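Local structure of PaxB (Photorhabdus luminescens, 6EK4) at residues A[46-50]-A[142-146]; A[81-85]-A[326-330]; A[170-174]-A[264-268]. The protein probably acts as one component of a two-component alpha-helical pore-forming toxin of the YaxAB type, which perforates membranes together with its partner protein. The contacts are given in a common frame with arbitrary orientation. Numbering follows the deposited sequence.

Contact 1 (A[46-50]-A[142-146]); sequences KTLRI and NVVIL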
loop_
_atom_site.group_PDB
_atom_site.type_symbol
_atom_site.label_atom_id
_atom_site.label_comp_id
_atom_site.label_asym_id
_atom_site.label_seq_id
_atom_site.Cartn_x
_atom_site.Cartn_y
_atom_site.Cartn_z
ATOM N N LYS A 46 1.123 -13.780 -5.877
ATOM C CA LYS A 46 2.451 -13.178 -6.029
ATOM C C LYS A 46 2.810 -12.261 -4.859
ATOM O O LYS A 46 3.964 -12.223 -4.435
ATOM C CB LYS A 46 2.556 -12.405 -7.348
ATOM C CG LYS A 46 2.724 -13.284 -8.578
ATOM C CD LYS A 46 3.107 -12.453 -9.790
ATOM C CE LYS A 46 2.969 -13.233 -11.086
ATOM N NZ LYS A 46 3.391 -12.425 -12.265
ATOM N N THR A 47 1.828 -11.523 -4.345
ATOM C CA THR A 47 2.049 -10.654 -3.187
ATOM C C THR A 47 2.376 -11.466 -1.934
ATOM O O THR A 47 3.174 -11.035 -1.102
ATOM C CB THR A 47 0.833 -9.751 -2.902
ATOM O OG1 THR A 47 -0.364 -10.537 -2.904
ATOM C CG2 THR A 47 0.722 -8.655 -3.952
ATOM N N LEU A 48 1.760 -12.640 -1.807
ATOM C CA LEU A 48 2.068 -13.552 -0.705
ATOM C C LEU A 48 3.477 -14.139 -0.835
ATOM O O LEU A 48 4.123 -14.417 0.174
ATOM C CB LEU A 48 1.029 -14.677 -0.615
ATOM C CG LEU A 48 -0.382 -14.254 -0.190
ATOM C CD1 LEU A 48 -1.369 -15.394 -0.401
ATOM C CD2 LEU A 48 -0.411 -13.782 1.256
ATOM N N ARG A 49 3.947 -14.326 -2.069
ATOM C CA ARG A 49 5.327 -14.758 -2.306
ATOM C C ARG A 49 6.318 -13.687 -1.861
ATOM O O ARG A 49 7.356 -14.001 -1.278
ATOM C CB ARG A 49 5.566 -15.071 -3.785
ATOM C CG ARG A 49 4.846 -16.300 -4.311
ATOM C CD ARG A 49 5.086 -16.451 -5.804
ATOM N NE ARG A 49 4.179 -17.411 -6.431
ATOM C CZ ARG A 49 4.027 -17.560 -7.746
ATOM N NH1 ARG A 49 4.720 -16.813 -8.601
ATOM N NH2 ARG A 49 3.171 -18.461 -8.215
ATOM N N ILE A 50 5.992 -12.428 -2.145
ATOM C CA ILE A 50 6.859 -11.304 -1.789
ATOM C C ILE A 50 6.947 -11.145 -0.271
ATOM O O ILE A 50 8.034 -10.934 0.264
ATOM C CB ILE A 50 6.388 -9.982 -2.446
ATOM C CG1 ILE A 50 6.553 -10.058 -3.968
ATOM C CG2 ILE A 50 7.181 -8.795 -1.913
ATOM C CD1 ILE A 50 5.758 -9.017 -4.728
ATOM N N ASN A 142 12.499 -10.703 -7.870
ATOM C CA ASN A 142 12.134 -11.397 -9.113
ATOM C C ASN A 142 10.634 -11.653 -9.297
ATOM O O ASN A 142 10.208 -12.050 -10.383
ATOM C CB ASN A 142 12.906 -12.720 -9.246
ATOM C CG ASN A 142 14.360 -12.519 -9.642
ATOM O OD1 ASN A 142 14.750 -11.454 -10.128
ATOM N ND2 ASN A 142 15.172 -13.552 -9.444
ATOM N N VAL A 143 9.839 -11.432 -8.253
ATOM C CA VAL A 143 8.385 -11.541 -8.368
ATOM C C VAL A 143 7.859 -10.287 -9.063
ATOM O O VAL A 143 8.006 -9.182 -8.542
ATOM C CB VAL A 143 7.702 -11.696 -6.991
ATOM C CG1 VAL A 143 6.193 -11.828 -7.156
ATOM C CG2 VAL A 143 8.266 -12.898 -6.245
ATOM N N VAL A 144 7.251 -10.462 -10.235
ATOM C CA VAL A 144 6.773 -9.336 -11.039
ATOM C C VAL A 144 5.298 -9.070 -10.746
ATOM O O VAL A 144 4.459 -9.945 -10.947
ATOM C CB VAL A 144 6.955 -9.603 -12.549
ATOM C CG1 VAL A 144 6.666 -8.341 -13.354
ATOM C CG2 VAL A 144 8.364 -10.107 -12.837
ATOM N N ILE A 145 4.991 -7.859 -10.282
ATOM C CA ILE A 145 3.620 -7.491 -9.895
ATOM C C ILE A 145 3.043 -6.266 -10.618
ATOM O O ILE A 145 1.822 -6.099 -10.651
ATOM C CB ILE A 145 3.505 -7.261 -8.367
ATOM C CG1 ILE A 145 4.605 -6.319 -7.864
ATOM C CG2 ILE A 145 3.574 -8.589 -7.627
ATOM C CD1 ILE A 145 4.375 -5.801 -6.461
ATOM N N LEU A 146 3.899 -5.422 -11.197
ATOM C CA LEU A 146 3.454 -4.161 -11.809
ATOM C C LEU A 146 3.215 -4.230 -13.323
ATOM O O LEU A 146 3.085 -3.190 -13.975
ATOM C CB LEU A 146 4.457 -3.039 -11.499
ATOM C CG LEU A 146 4.667 -2.650 -10.032
ATOM C CD1 LEU A 146 5.584 -1.437 -9.947
ATOM C CD2 LEU A 146 3.344 -2.374 -9.330
#
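Follow the loop 142-146, extended at Val-143 and Val-144, as it runs beside a turn of helix 42-73. Val-143, its CA 6.6 Å from the CA of Lys-46, makes the main apolar contact: its CB lies 3.6 Å from Ile-50 CG1 and its CG1 3.7 Å from Lys-46 CB. The same CG1 also comes within 3.5 Å of Lys-46 O. Arg-49 comes in at the margin with its aliphatic base, while its guanidinium is salt-bridged to Glu-45. Val-144 turns its side chain away and offers its carbonyl instead, so that Lys-46, almost fully extended, donates a hydrogen bond from NZ to Val-144 O at 3.0 Å. Ile-145 closes the patch, its CG2 being 3.7 Å from Ile-50 CD1 and 4.0 Å from Lys-46 CB. This is a helix-connecting loop, between helices 101-141 and 149-193, packed against helix 42-73 of a long helical bundle by apolar contacts and one lysine-to-carbonyl hydrogen bond, with Arg-295 of helix 247-321 also hydrogen-bonding Val-143 O.

Contact 2 (A[81-85]-A[326-330]); sequences FLTLT and QQDLT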
loop_
_atom_site.group_PDB
_atom_site.type_symbol
_atom_site.label_atom_id
_atom_site.label_comp_id
_atom_site.label_asym_id
_atom_site.label_seq_id
_atom_site.Cartn_x
_atom_site.Cartn_y
_atom_site.Cartn_z
ATOM N N PHE A 81 48.445 -11.892 18.209
ATOM C CA PHE A 81 48.270 -10.436 18.105
ATOM C C PHE A 81 49.250 -9.659 18.987
ATOM O O PHE A 81 49.828 -8.663 18.548
ATOM C CB PHE A 81 46.832 -10.026 18.444
ATOM C CG PHE A 81 45.894 -10.094 17.273
ATOM C CD1 PHE A 81 45.922 -9.111 16.294
ATOM C CD2 PHE A 81 44.985 -11.136 17.146
ATOM C CE1 PHE A 81 45.062 -9.163 15.210
ATOM C CE2 PHE A 81 44.122 -11.194 16.064
ATOM C CZ PHE A 81 44.161 -10.207 15.096
ATOM N N LEU A 82 49.436 -10.121 20.221
ATOM C CA LEU A 82 50.317 -9.445 21.176
ATOM C C LEU A 82 51.773 -9.865 20.972
ATOM O O LEU A 82 52.670 -9.020 20.966
ATOM C CB LEU A 82 49.877 -9.740 22.617
ATOM C CG LEU A 82 50.057 -8.616 23.646
ATOM C CD1 LEU A 82 49.628 -9.097 25.025
ATOM C CD2 LEU A 82 51.486 -8.091 23.688
ATOM N N THR A 83 52.005 -11.164 20.801
ATOM C CA THR A 83 53.368 -11.698 20.713
ATOM C C THR A 83 54.101 -11.334 19.416
ATOM O O THR A 83 55.332 -11.350 19.388
ATOM C CB THR A 83 53.393 -13.228 20.900
ATOM O OG1 THR A 83 52.440 -13.837 20.022
ATOM C CG2 THR A 83 53.056 -13.597 22.338
ATOM N N LEU A 84 53.364 -11.011 18.354
ATOM C CA LEU A 84 53.988 -10.551 17.105
ATOM C C LEU A 84 54.580 -9.151 17.262
ATOM O O LEU A 84 55.648 -8.867 16.718
ATOM C CB LEU A 84 52.999 -10.578 15.933
ATOM C CG LEU A 84 52.750 -11.938 15.271
ATOM C CD1 LEU A 84 51.580 -11.849 14.301
ATOM C CD2 LEU A 84 53.996 -12.444 14.560
ATOM N N THR A 85 53.885 -8.279 17.994
ATOM C CA THR A 85 54.429 -6.966 18.352
ATOM C C THR A 85 55.658 -7.115 19.250
ATOM O O THR A 85 56.636 -6.385 19.094
ATOM C CB THR A 85 53.386 -6.066 19.063
ATOM O OG1 THR A 85 52.381 -6.879 19.682
ATOM C CG2 THR A 85 52.715 -5.109 18.081
ATOM N N GLN A 326 49.962 -6.750 11.567
ATOM C CA GLN A 326 49.307 -7.187 12.812
ATOM C C GLN A 326 48.380 -6.165 13.480
ATOM O O GLN A 326 47.218 -6.465 13.757
ATOM C CB GLN A 326 50.370 -7.639 13.828
ATOM C CG GLN A 326 51.657 -6.818 13.801
ATOM C CD GLN A 326 52.492 -6.954 15.060
ATOM O OE1 GLN A 326 52.091 -7.601 16.026
ATOM N NE2 GLN A 326 53.665 -6.331 15.054
ATOM N N GLN A 327 48.900 -4.968 13.739
ATOM C CA GLN A 327 48.181 -3.958 14.518
ATOM C C GLN A 327 47.150 -3.191 13.687
ATOM O O GLN A 327 46.217 -2.607 14.241
ATOM C CB GLN A 327 49.174 -2.986 15.162
ATOM C CG GLN A 327 48.596 -2.182 16.317
ATOM C CD GLN A 327 49.666 -1.559 17.199
ATOM O OE1 GLN A 327 50.720 -2.154 17.438
ATOM N NE2 GLN A 327 49.393 -0.358 17.697
ATOM N N ASP A 328 47.325 -3.186 12.367
ATOM C CA ASP A 328 46.340 -2.603 11.456
ATOM C C ASP A 328 45.075 -3.462 11.442
ATOM O O ASP A 328 43.964 -2.940 11.513
ATOM C CB ASP A 328 46.917 -2.491 10.041
ATOM C CG ASP A 328 46.072 -1.619 9.128
ATOM O OD1 ASP A 328 45.740 -2.075 8.013
ATOM O OD2 ASP A 328 45.743 -0.479 9.521
ATOM N N LEU A 329 45.262 -4.779 11.358
ATOM C CA LEU A 329 44.163 -5.746 11.401
ATOM C C LEU A 329 43.310 -5.607 12.665
ATOM O O LEU A 329 42.091 -5.770 12.614
ATOM C CB LEU A 329 44.719 -7.172 11.304
ATOM C CG LEU A 329 43.731 -8.341 11.356
ATOM C CD1 LEU A 329 42.652 -8.199 10.294
ATOM C CD2 LEU A 329 44.473 -9.659 11.193
ATOM N N THR A 330 43.957 -5.312 13.792
ATOM C CA THR A 330 43.256 -5.090 15.060
ATOM C C THR A 330 42.292 -3.902 14.970
ATOM O O THR A 330 41.223 -3.920 15.584
ATOM C CB THR A 330 44.252 -4.861 16.220
ATOM O OG1 THR A 330 45.123 -5.993 16.335
ATOM C CG2 THR A 330 43.522 -4.659 17.545
#
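Phe-81 opens the contact, in the first turn of helix 80-90 and facing residues 326-330 of helix 326-348. The two short segments run roughly antiparallel, at 147° with axes 10.1 Å apart, and the nearest CA atoms are those of Phe-81 and Gln-326, 6.3 Å apart. The CA-to-CB bond of Phe-81 points sideways, but the ring reaches across: CZ lies 4.0 Å from Leu-329 CD2, CD1 is 3.2 Å from Thr-330 OG1, and the backbone Gln-326 O sits at the ring edge. Leu-82 turns its side chain away, yet its backbone matters, since Thr-85 OG1 donates a hydrogen bond to Leu-82 O at 2.5 Å. Leu-84 points toward the partner, with CB 3.1 Å from Gln-326 OE1. At Thr-85 the helix is widened: Phe-81 O and Thr-85 N, the i to i+4 pair, stand about 4.1 Å apart. Gln-326 OE1 sits beside this gap, 2.7 Å from Thr-85 N and 3.6 Å from Phe-81 O, but the angle at Thr-85 N is too poor for a hydrogen bond, so this is a tight polar approach. The same OE1 is 3.3 Å from Thr-85 CG2, which also meets Gln-327 OE1 at 3.6 Å. Around the interface, Leu-84 reaches Arg-108 of helix 101-141, and Leu-329 also touches Leu-115 and Val-119 of that helix and Leu-316 and Thr-319 of helix 247-321, so the short helix 80-90 and helix 326-348 are packed onto the end of the long bundle.

Contact 3 (A[170-174]-A[264-268]); sequences QEKNK and INKDC
Build two regular helical turns (phi/psi about -65/-40 throughout) side by side, running in opposite directions: signed crossing angle -164°, axes 10.1 Å apart, closest CA pair Gln-170 with Ile-264 at 6.5 Å. Ile-264 is buried between the helices as an m,t rotamer, with CG2 3.6 Å from Gln-170 O and 3.8 Å from Lys-174 CB. Gln-170 is m,m with chi3 31°, which folds its amide along the partner helix: OE1 is 3.7 Å from Ile-264 CG2 and NE2 is 3.8 Å from Asp-267 CB. Asp-267 OD1 is engaged by Gln-263. One turn on from Ile-264, Cys-268 (chi1 m) sets SG 3.4 Å from Gln-170 CB. Lys-174 has chi1 t, an off-well chi2 of -140°, chi3 m and chi4 t, bringing NZ 3.0 Å from Asn-265 OD1, to which it donates a hydrogen bond. Asn-265 (chi1 m, chi2 -44°) starts sideways but its end comes nearer. Glu-171, whose CA-to-CB bond points away from the partner helix, is m,m with chi3 53°, its OE1 salt-bridged at 3.1 Å to NZ of Lys-174, three residues on. Ile-264 and Cys-268 thus pack against aliphatic parts of Gln-170 and Lys-174 beside a polar network; angle and spacing are consistent with antiparallel coiled-coil-like packing. Here helix 149-193 packs along helix 247-321 in a slender arm, the contact's centre about 35 Å from the chain's, helices 196-199 and 217-237 lying between them in sequence.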
loop_
_atom_site.group_PDB
_atom_site.type_symbol
_atom_site.label_atom_id
_atom_site.label_comp_id
_atom_site.label_asym_id
_atom_site.label_seq_id
_atom_site.Cartn_x
_atom_site.Cartn_y
_atom_site.Cartn_z
ATOM N N GLN A 170 -28.835 9.880 -12.542
ATOM C CA GLN A 170 -30.043 9.202 -12.063
ATOM C C GLN A 170 -30.675 9.946 -10.887
ATOM O O GLN A 170 -31.894 10.119 -10.846
ATOM C CB GLN A 170 -29.728 7.758 -11.652
ATOM C CG GLN A 170 -29.363 6.834 -12.807
ATOM C CD GLN A 170 -30.573 6.276 -13.535
ATOM O OE1 GLN A 170 -31.622 6.918 -13.611
ATOM N NE2 GLN A 170 -30.428 5.074 -14.084
ATOM N N GLU A 171 -29.848 10.377 -9.936
ATOM C CA GLU A 171 -30.321 11.144 -8.776
ATOM C C GLU A 171 -30.979 12.466 -9.182
ATOM O O GLU A 171 -31.904 12.932 -8.514
ATOM C CB GLU A 171 -29.166 11.431 -7.807
ATOM C CG GLU A 171 -28.713 10.236 -6.980
ATOM C CD GLU A 171 -29.510 10.060 -5.699
ATOM O OE1 GLU A 171 -30.757 10.010 -5.767
ATOM O OE2 GLU A 171 -28.887 9.963 -4.619
ATOM N N LYS A 172 -30.496 13.063 -10.269
ATOM C CA LYS A 172 -31.024 14.338 -10.751
ATOM C C LYS A 172 -32.352 14.143 -11.487
ATOM O O LYS A 172 -33.286 14.930 -11.309
ATOM C CB LYS A 172 -30.002 15.032 -11.657
ATOM C CG LYS A 172 -30.139 16.548 -11.699
ATOM C CD LYS A 172 -28.836 17.214 -12.120
ATOM C CE LYS A 172 -28.806 18.686 -11.739
ATOM N NZ LYS A 172 -27.433 19.252 -11.852
ATOM N N ASN A 173 -32.429 13.097 -12.308
ATOM C CA ASN A 173 -33.676 12.728 -12.985
ATOM C C ASN A 173 -34.759 12.284 -12.002
ATOM O O ASN A 173 -35.947 12.501 -12.247
ATOM C CB ASN A 173 -33.434 11.617 -14.012
ATOM C CG ASN A 173 -32.604 12.080 -15.196
ATOM O OD1 ASN A 173 -32.218 13.246 -15.286
ATOM N ND2 ASN A 173 -32.326 11.161 -16.113
ATOM N N LYS A 174 -34.347 11.659 -10.900
ATOM C CA LYS A 174 -35.277 11.258 -9.845
ATOM C C LYS A 174 -35.808 12.486 -9.111
ATOM O O LYS A 174 -37.005 12.582 -8.840
ATOM C CB LYS A 174 -34.601 10.319 -8.842
ATOM C CG LYS A 174 -35.574 9.485 -8.019
ATOM C CD LYS A 174 -35.152 9.360 -6.560
ATOM C CE LYS A 174 -33.784 8.714 -6.396
ATOM N NZ LYS A 174 -33.402 8.589 -4.961
ATOM N N ILE A 264 -35.788 3.941 -10.912
ATOM C CA ILE A 264 -34.534 4.680 -10.741
ATOM C C ILE A 264 -33.862 4.325 -9.409
ATOM O O ILE A 264 -32.636 4.200 -9.344
ATOM C CB ILE A 264 -34.755 6.208 -10.855
ATOM C CG1 ILE A 264 -35.096 6.581 -12.302
ATOM C CG2 ILE A 264 -33.519 6.981 -10.410
ATOM C CD1 ILE A 264 -35.730 7.947 -12.458
ATOM N N ASN A 265 -34.662 4.163 -8.357
ATOM C CA ASN A 265 -34.144 3.727 -7.054
ATOM C C ASN A 265 -33.500 2.345 -7.126
ATOM O O ASN A 265 -32.458 2.115 -6.512
ATOM C CB ASN A 265 -35.248 3.729 -5.989
ATOM C CG ASN A 265 -35.551 5.119 -5.458
ATOM O OD1 ASN A 265 -34.643 5.900 -5.176
ATOM N ND2 ASN A 265 -36.833 5.429 -5.307
ATOM N N LYS A 266 -34.124 1.435 -7.872
ATOM C CA LYS A 266 -33.566 0.101 -8.092
ATOM C C LYS A 266 -32.265 0.165 -8.893
ATOM O O LYS A 266 -31.299 -0.524 -8.564
ATOM C CB LYS A 266 -34.578 -0.810 -8.800
ATOM C CG LYS A 266 -35.724 -1.267 -7.908
ATOM C CD LYS A 266 -36.544 -2.383 -8.541
ATOM C CE LYS A 266 -37.397 -1.876 -9.693
ATOM N NZ LYS A 266 -38.327 -2.925 -10.194
ATOM N N ASP A 267 -32.245 0.996 -9.935
ATOM C CA ASP A 267 -31.051 1.162 -10.771
ATOM C C ASP A 267 -29.895 1.813 -10.008
ATOM O O ASP A 267 -28.733 1.461 -10.222
ATOM C CB ASP A 267 -31.374 1.979 -12.030
ATOM C CG ASP A 267 -32.289 1.238 -12.999
ATOM O OD1 ASP A 267 -32.444 0.005 -12.868
ATOM O OD2 ASP A 267 -32.854 1.895 -13.900
ATOM N N CYS A 268 -30.214 2.758 -9.123
ATOM C CA CYS A 268 -29.199 3.401 -8.280
ATOM C C CYS A 268 -28.611 2.437 -7.249
ATOM O O CYS A 268 -27.427 2.522 -6.929
ATOM C CB CYS A 268 -29.767 4.638 -7.576
ATOM S SG CYS A 268 -29.844 6.109 -8.624
#

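Overall arrangement
The three contacts are strung along a very elongated chain, mostly helical, with no strands. Contact 1 lies nearest the middle, its centre about 14 Å from the centre of the chain; contacts 2 and 3 sit on opposite sides of that centre, their own centres 87 Å apart. Centre to centre, contact 1 is about 49 Å from contact 2 and 42 Å from contact 3, and no two touch. The segments of contacts 1 and 2 interleave along the chain (46-50, 81-85, 142-146, 326-330); contact 1 closes before contact 3 opens, and contact 3 is nested within the loop closed by contact 2. Helix 247-321 carries half of contact 3, borders contacts 1 and 2, and leads into helix 326-348. Such a rod is consistent with an alpha-helical pore-forming toxin.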